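Mll7089 protein (PDB 2OZ8) is of unknown function but belongs to the mandelate racemase family of the enolase superfamily and may be a magnesium-dependent hydro-lyase. Local coordinates at residues D18-I21 against V26-D29. Numbering follows the deposited sequence.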
loop_
_atom_site.group_PDB
_atom_site.type_symbol
_atom_site.label_atom_id
_atom_site.label_comp_id
_atom_site.label_asym_id
_atom_site.label_seq_id
_atom_site.Cartn_x
_atom_site.Cartn_y
_atom_site.Cartn_z
ATOM N N ASP A 18 50.766 -4.081 5.997
ATOM C CA ASP A 18 51.561 -5.068 5.275
ATOM C C ASP A 18 51.140 -5.329 3.811
ATOM O O ASP A 18 51.910 -5.901 3.052
ATOM C CB ASP A 18 51.645 -6.379 6.072
ATOM C CG ASP A 18 50.300 -7.094 6.219
ATOM O OD1 ASP A 18 49.199 -6.443 6.317
ATOM O OD2 ASP A 18 50.368 -8.359 6.242
ATOM N N ARG A 19 49.945 -4.890 3.421
ATOM C CA ARG A 19 49.437 -5.018 2.056
ATOM C C ARG A 19 48.459 -3.874 1.841
ATOM O O ARG A 19 47.962 -3.298 2.815
ATOM C CB ARG A 19 48.686 -6.350 1.892
ATOM C CG ARG A 19 47.311 -6.384 2.546
ATOM C CD ARG A 19 46.619 -7.749 2.503
ATOM N NE ARG A 19 46.242 -8.148 3.864
ATOM C CZ ARG A 19 45.031 -8.379 4.341
ATOM N NH1 ARG A 19 43.927 -8.356 3.626
ATOM N NH2 ARG A 19 44.954 -8.719 5.590
ATOM N N VAL A 20 48.146 -3.568 0.586
ATOM C CA VAL A 20 47.039 -2.652 0.302
ATOM C C VAL A 20 45.714 -3.359 0.555
ATOM O O VAL A 20 45.540 -4.535 0.140
ATOM C CB VAL A 20 47.072 -2.074 -1.164
ATOM C CG1 VAL A 20 45.915 -1.086 -1.393
ATOM C CG2 VAL A 20 48.370 -1.320 -1.409
ATOM N N ILE A 21 44.807 -2.658 1.263
ATOM C CA ILE A 21 43.427 -3.128 1.432
ATOM C C ILE A 21 42.459 -2.244 0.666
ATOM O O ILE A 21 42.748 -1.103 0.388
ATOM C CB ILE A 21 42.937 -3.215 2.913
ATOM C CG1 ILE A 21 42.732 -1.817 3.517
ATOM C CG2 ILE A 21 43.797 -4.162 3.706
ATOM C CD1 ILE A 21 41.917 -1.796 4.769
ATOM N N VAL A 26 37.391 2.258 -2.488
ATOM C CA VAL A 26 38.362 2.759 -1.525
ATOM C C VAL A 26 39.670 1.948 -1.513
ATOM O O VAL A 26 39.672 0.734 -1.782
ATOM C CB VAL A 26 37.651 2.764 -0.115
ATOM C CG1 VAL A 26 38.553 2.366 1.011
ATOM C CG2 VAL A 26 36.918 4.095 0.152
ATOM N N ARG A 27 40.771 2.625 -1.202
ATOM C CA ARG A 27 42.128 2.029 -1.116
ATOM C C ARG A 27 42.784 2.571 0.174
ATOM O O ARG A 27 42.592 3.748 0.528
ATOM C CB ARG A 27 42.953 2.430 -2.362
ATOM C CG ARG A 27 44.303 1.706 -2.575
ATOM C CD ARG A 27 44.999 1.944 -3.985
ATOM N NE ARG A 27 46.382 1.423 -4.007
ATOM C CZ ARG A 27 46.981 0.788 -5.032
ATOM N NH1 ARG A 27 46.361 0.555 -6.193
ATOM N NH2 ARG A 27 48.238 0.369 -4.888
ATOM N N ALA A 28 43.510 1.719 0.890
ATOM C CA ALA A 28 44.262 2.137 2.081
ATOM C C ALA A 28 45.474 1.276 2.300
ATOM O O ALA A 28 45.354 0.054 2.303
ATOM C CB ALA A 28 43.392 2.114 3.350
ATOM N N ASP A 29 46.631 1.917 2.495
ATOM C CA ASP A 29 47.854 1.218 2.908
ATOM C C ASP A 29 48.383 1.586 4.321
ATOM O O ASP A 29 49.492 1.181 4.712
ATOM C CB ASP A 29 48.923 1.393 1.852
ATOM C CG ASP A 29 49.255 2.830 1.592
ATOM O OD1 ASP A 29 48.783 3.722 2.308
ATOM O OD2 ASP A 29 49.999 3.086 0.636
#
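Ile-21 and Ala-28 pair as an antiparallel hydrogen-bonded couple, each giving its N-H to the other's carbonyl. The bond from Ile-21 N to Ala-28 O is 3.0 Å long and nearly straight, 169° at the hydrogen; the return bond, from Ala-28 N to Ile-21 O, is equally long but more bent. Ile-21 O also receives a CA-H...O contact from Arg-27. Both side chains of the pair stand on one face of the sheet, where a chi1 of 71° brings CG1 of Ile-21 to 3.4 Å from Ala-28 O, with Ala-28 CB further off at 4.0 Å. On the solvent side, the aliphatic part of exposed Arg-27 covers Val-20: its CG lies 3.4 Å from Val-20 CG1, and the extended chain runs obliquely across the valine, bringing NH2 to 3.9 Å from Val-20 CG2. Packing is looser at the corners. Arg-19 sets out away from 26-29, its NH2 hydrogen-bonding to Ser-319 O; CB of Asp-29 lies 4.3 Å from CG2 of Val-20, while its OD1 makes a salt bridge with Arg-366. Strands 20-22 and 27-40 form a surface beta hairpin of the antiparallel sheet that, as in other members of the superfamily, belongs to the N-terminal capping domain, with His-143 against Val-20 and Arg-27 and strand 5-17 continuing the pairing at Asp-29 through Arg-17.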